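Local coordinates for protein 2-(hydroxymethyl)glutarate dehydrogenase (Eubacterium barkeri, PDB 3CKY) that catalyses the NADH-dependent reduction of 2-formylglutarate to (S)-2-hydroxymethylglutarate, and the reverse NAD-dependent oxidation, in the fermentation of nicotinate, at residues 134-140 and 154-159; 178-183 and 241-245; 227-232 and 296-300. The contacts are given in a common frame with arbitrary orientation. Residues are numbered along the deposited sequence.

Interaction 1 (134-140 and 154-159); sequences GTLTIMV and LSVIGK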
# COMPACT_ATOMS: atom_id res chain seq x y z
N GLY A 134 -1.02 -13.08 38.54
CA GLY A 134 0.44 -13.06 38.54
C GLY A 134 1.05 -13.97 37.49
O GLY A 134 2.15 -14.49 37.67
N THR A 135 0.33 -14.15 36.38
CA THR A 135 0.74 -15.08 35.32
C THR A 135 1.11 -14.39 34.02
O THR A 135 1.22 -15.04 32.97
CB THR A 135 -0.38 -16.12 35.05
OG1 THR A 135 -1.57 -15.45 34.62
CG2 THR A 135 -0.66 -16.92 36.31
N LEU A 136 1.31 -13.07 34.08
CA LEU A 136 1.69 -12.28 32.91
C LEU A 136 2.93 -12.82 32.23
O LEU A 136 3.87 -13.28 32.89
CB LEU A 136 1.96 -10.82 33.32
CG LEU A 136 0.77 -9.95 33.70
CD1 LEU A 136 1.28 -8.62 34.23
CD2 LEU A 136 -0.17 -9.75 32.52
N THR A 137 2.95 -12.76 30.90
CA THR A 137 4.18 -12.99 30.14
C THR A 137 4.87 -11.66 30.00
O THR A 137 4.26 -10.67 29.60
CB THR A 137 3.90 -13.60 28.76
OG1 THR A 137 3.37 -14.92 28.94
CG2 THR A 137 5.18 -13.70 27.93
N ILE A 138 6.14 -11.61 30.38
CA ILE A 138 6.90 -10.37 30.41
C ILE A 138 8.12 -10.50 29.50
O ILE A 138 8.93 -11.41 29.67
CB ILE A 138 7.33 -10.01 31.85
CG1 ILE A 138 6.08 -9.90 32.75
CG2 ILE A 138 8.14 -8.70 31.85
CD1 ILE A 138 6.35 -9.49 34.20
N MET A 139 8.23 -9.59 28.53
CA MET A 139 9.29 -9.62 27.54
C MET A 139 10.26 -8.47 27.83
O MET A 139 9.90 -7.31 27.70
CB MET A 139 8.69 -9.51 26.14
CG MET A 139 7.76 -10.69 25.75
SD MET A 139 6.26 -10.21 24.81
CE MET A 139 5.43 -9.22 26.07
N VAL A 140 11.50 -8.82 28.19
CA VAL A 140 12.45 -7.85 28.73
C VAL A 140 13.63 -7.56 27.80
O VAL A 140 14.28 -8.48 27.31
CB VAL A 140 13.01 -8.33 30.09
CG1 VAL A 140 13.91 -7.25 30.71
CG2 VAL A 140 11.88 -8.69 31.05
N LEU A 154 10.17 -9.46 38.88
CA LEU A 154 9.36 -9.82 37.71
C LEU A 154 8.65 -11.16 37.91
O LEU A 154 7.50 -11.33 37.50
CB LEU A 154 10.24 -9.89 36.46
CG LEU A 154 10.38 -8.65 35.56
CD1 LEU A 154 10.10 -7.34 36.30
CD2 LEU A 154 11.76 -8.64 34.90
N SER A 155 9.33 -12.10 38.54
CA SER A 155 8.80 -13.45 38.75
C SER A 155 7.63 -13.52 39.72
O SER A 155 6.90 -14.51 39.72
CB SER A 155 9.92 -14.39 39.21
OG SER A 155 10.87 -14.54 38.17
N VAL A 156 7.45 -12.49 40.55
CA VAL A 156 6.25 -12.42 41.41
C VAL A 156 5.03 -11.97 40.61
O VAL A 156 3.96 -12.54 40.73
CB VAL A 156 6.45 -11.52 42.67
CG1 VAL A 156 6.93 -10.14 42.29
CG2 VAL A 156 5.15 -11.40 43.45
N ILE A 157 5.20 -10.95 39.77
CA ILE A 157 4.07 -10.38 39.01
C ILE A 157 3.74 -11.12 37.70
O ILE A 157 2.63 -11.01 37.18
CB ILE A 157 4.30 -8.88 38.74
CG1 ILE A 157 5.56 -8.64 37.89
CG2 ILE A 157 4.38 -8.12 40.06
CD1 ILE A 157 5.68 -7.23 37.34
N GLY A 158 4.71 -11.89 37.18
CA GLY A 158 4.52 -12.65 35.95
C GLY A 158 4.92 -14.10 36.09
O GLY A 158 5.53 -14.48 37.09
N LYS A 159 4.58 -14.91 35.10
CA LYS A 159 4.98 -16.32 35.08
C LYS A 159 6.13 -16.53 34.08
O LYS A 159 7.26 -16.81 34.49
CB LYS A 159 3.77 -17.21 34.77
CG LYS A 159 4.08 -18.70 34.63
CD LYS A 159 2.82 -19.53 34.72
CE LYS A 159 3.05 -20.92 34.20
NZ LYS A 159 1.90 -21.82 34.46
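This contact belongs to the last beta-alpha-beta unit of the Rossmann-type NAD-binding domain: strand 136-141, helix 144-157 and strand 158-165. The helix runs back over the sheet, and at its end the chain turns into the strand parallel to 136-141. One backbone hydrogen bond joins the two segments, from Lys159 N to Leu136 O (2.8 Å). It lies where the chain leaves helix 144-157. Leu136 O also sits 3.2 Å from Gly158 CA. A beta carbon on Gly158 would clash with Leu136 O and with Ile138 CD1, so the close approach depends on the missing side chain. Gly158 N is bonded to Leu154 O (2.9 Å), the last turn of the helix. Gly134 has positive phi and is the C-prime residue of a Schellman motif that ends the preceding helix, 127-133. Its CA makes a CA-H...O contact with Ile157 O (3.3 Å), so the ends of two helices meet here. Further along, the contact is apolar. Ile138 points toward the helix, and its CD1 is 3.9 Å from Ile157 CG1 and 4.3 Å from Leu154 CG. Val140 CG2 meets Leu154 CD2 at 3.9 Å. Ile157 also touches Met19 and Leu23 of helix 16-25; Met19 is among the residues assigned to NAD binding by similarity. On the far side of the strand, Met139 packs on Ile208 of a second subunit. The chemistry is thus divided: backbone polar contacts join the segments near Gly134 and Gly158, and aliphatic side chains pack the helix on the sheet.

Interaction 2 (178-183 and 241-245); sequences NLLLGC and QHKDL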
# COMPACT_ATOMS: atom_id res chain seq x y z
N ASN A 178 1.99 -8.29 17.56
CA ASN A 178 0.73 -7.57 17.35
C ASN A 178 0.50 -7.09 15.92
O ASN A 178 -0.64 -6.95 15.50
CB ASN A 178 0.67 -6.36 18.28
CG ASN A 178 0.60 -6.76 19.74
OD1 ASN A 178 0.49 -7.94 20.07
ND2 ASN A 178 0.68 -5.79 20.62
N LEU A 179 1.59 -6.81 15.23
CA LEU A 179 1.63 -6.57 13.77
C LEU A 179 1.05 -7.77 13.03
O LEU A 179 0.24 -7.62 12.14
CB LEU A 179 3.09 -6.33 13.38
CG LEU A 179 3.70 -6.30 11.99
CD1 LEU A 179 5.21 -5.96 12.16
CD2 LEU A 179 3.51 -7.60 11.18
N LEU A 180 1.49 -8.97 13.41
CA LEU A 180 1.05 -10.18 12.75
C LEU A 180 -0.42 -10.46 13.03
O LEU A 180 -1.15 -10.82 12.10
CB LEU A 180 1.91 -11.38 13.17
CG LEU A 180 3.34 -11.35 12.63
CD1 LEU A 180 4.21 -12.41 13.32
CD2 LEU A 180 3.32 -11.54 11.10
N LEU A 181 -0.84 -10.27 14.28
CA LEU A 181 -2.27 -10.34 14.64
C LEU A 181 -3.12 -9.43 13.75
O LEU A 181 -4.13 -9.85 13.20
CB LEU A 181 -2.49 -9.96 16.11
CG LEU A 181 -3.94 -9.94 16.63
CD1 LEU A 181 -4.64 -11.32 16.40
CD2 LEU A 181 -3.99 -9.55 18.10
N GLY A 182 -2.71 -8.17 13.64
CA GLY A 182 -3.41 -7.19 12.82
C GLY A 182 -3.46 -7.53 11.34
O GLY A 182 -4.52 -7.46 10.73
N CYS A 183 -2.32 -7.91 10.78
CA CYS A 183 -2.25 -8.33 9.39
C CYS A 183 -3.13 -9.56 9.12
O CYS A 183 -3.86 -9.60 8.12
CB CYS A 183 -0.81 -8.65 8.98
SG CYS A 183 0.29 -7.22 8.80
N GLN A 241 -5.53 -2.11 18.27
CA GLN A 241 -4.87 -2.84 17.20
C GLN A 241 -4.26 -1.90 16.14
O GLN A 241 -3.17 -2.15 15.64
CB GLN A 241 -5.86 -3.80 16.52
CG GLN A 241 -5.26 -4.58 15.36
CD GLN A 241 -4.07 -5.45 15.78
OE1 GLN A 241 -2.91 -5.07 15.59
NE2 GLN A 241 -4.36 -6.60 16.36
N HIS A 242 -5.00 -0.85 15.80
CA HIS A 242 -4.54 0.20 14.90
C HIS A 242 -3.31 0.92 15.47
O HIS A 242 -2.33 1.15 14.76
CB HIS A 242 -5.67 1.22 14.64
CG HIS A 242 -5.27 2.31 13.69
ND1 HIS A 242 -5.26 2.13 12.33
CD2 HIS A 242 -4.82 3.57 13.91
CE1 HIS A 242 -4.85 3.24 11.75
NE2 HIS A 242 -4.57 4.13 12.68
N LYS A 243 -3.36 1.27 16.75
CA LYS A 243 -2.22 1.88 17.44
C LYS A 243 -0.99 0.97 17.35
O LYS A 243 0.13 1.42 17.09
CB LYS A 243 -2.59 2.13 18.91
CG LYS A 243 -1.60 2.91 19.73
CD LYS A 243 -1.90 2.73 21.22
CE LYS A 243 -1.15 3.74 22.11
NZ LYS A 243 0.30 3.39 22.37
N ASP A 244 -1.21 -0.32 17.57
CA ASP A 244 -0.12 -1.31 17.51
C ASP A 244 0.50 -1.37 16.12
O ASP A 244 1.72 -1.45 16.00
CB ASP A 244 -0.64 -2.70 17.91
CG ASP A 244 -0.88 -2.83 19.41
OD1 ASP A 244 -0.39 -1.97 20.17
OD2 ASP A 244 -1.55 -3.80 19.82
N LEU A 245 -0.33 -1.34 15.09
CA LEU A 245 0.17 -1.33 13.71
C LEU A 245 0.97 -0.04 13.41
O LEU A 245 1.96 -0.06 12.69
CB LEU A 245 -0.97 -1.49 12.71
CG LEU A 245 -1.65 -2.87 12.68
CD1 LEU A 245 -3.04 -2.80 12.05
CD2 LEU A 245 -0.79 -3.91 11.95
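Gln241 opens the second segment and has more of its surface covered by the partner segment than any other residue here. Its CB leaves sideways, but the amide end reaches helix 169-197. Gln241 CD lies 3.5 Å from Gly182 CA. A beta carbon on Gly182 would clash with this side chain and with Leu245, so the glycine lets the amide lie against the backbone. The amide also lies beside Leu181 and close to the backbone carbonyl of Asn178. His242 and Lys243 do not reach the 178-183 segment. Lys243 is an NAD-binding residue by similarity, and its NZ is hydrogen-bonded to Pro69 O, in the Rossmann domain. One step on, Asp244 points back toward the partner helix. Its OD2 is 3.1 Å from Asn178 ND2, and the two CA atoms are 6.3 Å apart. Asp244 also touches Ser99, another NAD-binding residue by similarity, while Asn178 lies one helical turn after Lys174, the active-site lysine by similarity. Leu245 ends the segment. Its CD2 packs 3.9 Å from Leu179 O and 4.3 Å from Gly182 CA, and its side chain is backed by Thr266 and Phe269 of helix 260-274. The two short helix axes pass 9.0 Å apart and cross at -121°. Leu179, Leu180, Leu181 and Cys183 also meet a second subunit, so helix 169-197 serves the assembly as well. A crossed helix pair fits the all-helical C-terminal domain of beta-hydroxyacid dehydrogenases. Asn178 and Asp244 lie on the side near Lys174 and Ser99, consistent with a place beside the active site and NAD site.

Interaction 3 (227-232 and 296-300); sequences IMSGDF and SVSGG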
# COMPACT_ATOMS: atom_id res chain seq x y z
N ILE A 227 -17.26 -12.57 14.84
CA ILE A 227 -17.67 -12.43 13.46
C ILE A 227 -18.98 -13.18 13.25
O ILE A 227 -19.96 -12.59 12.86
CB ILE A 227 -16.58 -12.95 12.46
CG1 ILE A 227 -15.34 -12.05 12.52
CG2 ILE A 227 -17.10 -12.98 11.03
CD1 ILE A 227 -14.10 -12.64 11.81
N MET A 228 -19.00 -14.47 13.54
CA MET A 228 -20.22 -15.26 13.29
C MET A 228 -21.38 -14.90 14.22
O MET A 228 -22.55 -15.04 13.84
CB MET A 228 -19.93 -16.74 13.34
CG MET A 228 -19.01 -17.17 12.25
SD MET A 228 -18.74 -18.94 12.22
CE MET A 228 -20.39 -19.49 11.71
N SER A 229 -21.06 -14.42 15.42
CA SER A 229 -22.07 -13.95 16.36
C SER A 229 -22.61 -12.59 15.96
O SER A 229 -23.74 -12.27 16.26
CB SER A 229 -21.50 -13.86 17.77
OG SER A 229 -20.72 -12.68 17.98
N GLY A 230 -21.77 -11.79 15.33
CA GLY A 230 -22.11 -10.39 15.03
C GLY A 230 -22.04 -9.48 16.24
O GLY A 230 -22.39 -8.31 16.16
N ASP A 231 -21.57 -10.00 17.37
CA ASP A 231 -21.39 -9.21 18.58
C ASP A 231 -19.92 -8.83 18.71
O ASP A 231 -19.08 -9.64 19.08
CB ASP A 231 -21.85 -10.01 19.80
CG ASP A 231 -21.66 -9.24 21.12
OD1 ASP A 231 -21.17 -8.08 21.10
OD2 ASP A 231 -22.02 -9.82 22.18
N PHE A 232 -19.62 -7.57 18.41
CA PHE A 232 -18.26 -7.07 18.39
C PHE A 232 -17.93 -6.26 19.63
O PHE A 232 -16.93 -5.54 19.67
CB PHE A 232 -18.03 -6.27 17.11
CG PHE A 232 -18.10 -7.10 15.87
CD1 PHE A 232 -17.02 -7.87 15.47
CD2 PHE A 232 -19.24 -7.10 15.08
CE1 PHE A 232 -17.07 -8.63 14.30
CE2 PHE A 232 -19.30 -7.85 13.92
CZ PHE A 232 -18.21 -8.62 13.53
N SER A 296 -22.96 -10.19 3.37
CA SER A 296 -23.17 -10.43 4.79
C SER A 296 -22.38 -11.66 5.24
O SER A 296 -22.60 -12.76 4.74
CB SER A 296 -24.65 -10.63 5.10
OG SER A 296 -24.81 -10.91 6.49
N VAL A 297 -21.45 -11.44 6.16
CA VAL A 297 -20.68 -12.51 6.78
C VAL A 297 -21.04 -12.57 8.26
O VAL A 297 -21.44 -13.62 8.78
CB VAL A 297 -19.15 -12.28 6.63
CG1 VAL A 297 -18.37 -13.45 7.23
CG2 VAL A 297 -18.77 -12.08 5.17
N SER A 298 -20.88 -11.43 8.94
CA SER A 298 -21.05 -11.39 10.40
C SER A 298 -22.50 -11.62 10.73
O SER A 298 -23.38 -11.20 9.99
CB SER A 298 -20.53 -10.07 11.01
OG SER A 298 -21.30 -8.93 10.64
N GLY A 299 -22.76 -12.34 11.82
CA GLY A 299 -24.11 -12.68 12.21
C GLY A 299 -24.80 -11.54 12.93
O GLY A 299 -24.43 -10.37 12.77
N GLY A 300 -25.80 -11.88 13.73
CA GLY A 300 -26.56 -10.89 14.49
C GLY A 300 -27.61 -10.24 13.63
O GLY A 300 -27.96 -10.78 12.58
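Backbone packs on backbone here with unusual closeness, and two glycines, Gly230 and Gly299, make it possible. The end of helix 217-228 and the C-terminal tail, 296-300, approach to 4.1 Å between the CA atoms of Gly230 and Gly299. A beta carbon on Gly230 would clash with Gly299 O, and one on Gly299 would clash with Met228 O. Gly230 has positive phi and is the first residue to leave the helix. Gly300, the last residue modelled, also has positive phi. One hydrogen bond crosses the contact, from Gly299 N to Ile227 O (3.0 Å). Ile227 O also takes a CA-H...O contact from Ser298 CA (2.9 Å). Two more run in opposite senses: Gly299 CA to Met228 O (3.3 Å) and Gly230 CA to Gly299 O (3.2 Å). The side chains add a smaller part. Ile227 CG2 meets Val297 CG1 at 4.0 Å, and both side chains pack on helix 169-197. The edge of the Phe232 ring meets Ser298, with CZ 3.7 Å from CB. The turn after the helix has its own support: Ser229 OG accepts from Asp231 N (2.9 Å) in an ST turn, and it is also bonded to Lys225 O. On the tail, Glu290 OE1 is bonded to the backbone N atoms of Val297 and Ser298, which ties it to helix 286-293. The contact joins the tail to the end of helix 217-228 within the helical part of the chain, away from the annotated sites. Its chemistry implies that the helix-end carbonyls of Ile227 and Met228 accept from the tail's N-H and CA-H groups, while one CA-H...O contact runs the other way, with a small apolar patch beneath.

In the fold
The three contacts follow the two-domain plan of the chain. Interaction 1 is buried in the Rossmann domain, and interaction 2 is buried among the helices of the C-terminal domain. Their centres are about 22 Å apart, on opposite sides of the chain's centre, yet strand 158-165 runs on into helix 169-197 and so links them. Interaction 3 is only partly buried, its centre about 27 Å from the chain's centre. It shares the helical domain with interaction 2, and its Ile227 and Val297 pack on the same long helix, 169-197. Interactions 1 and 3 each have one backbone hydrogen bond beside glycines at helix ends. Interaction 2 relies on side chains between helices.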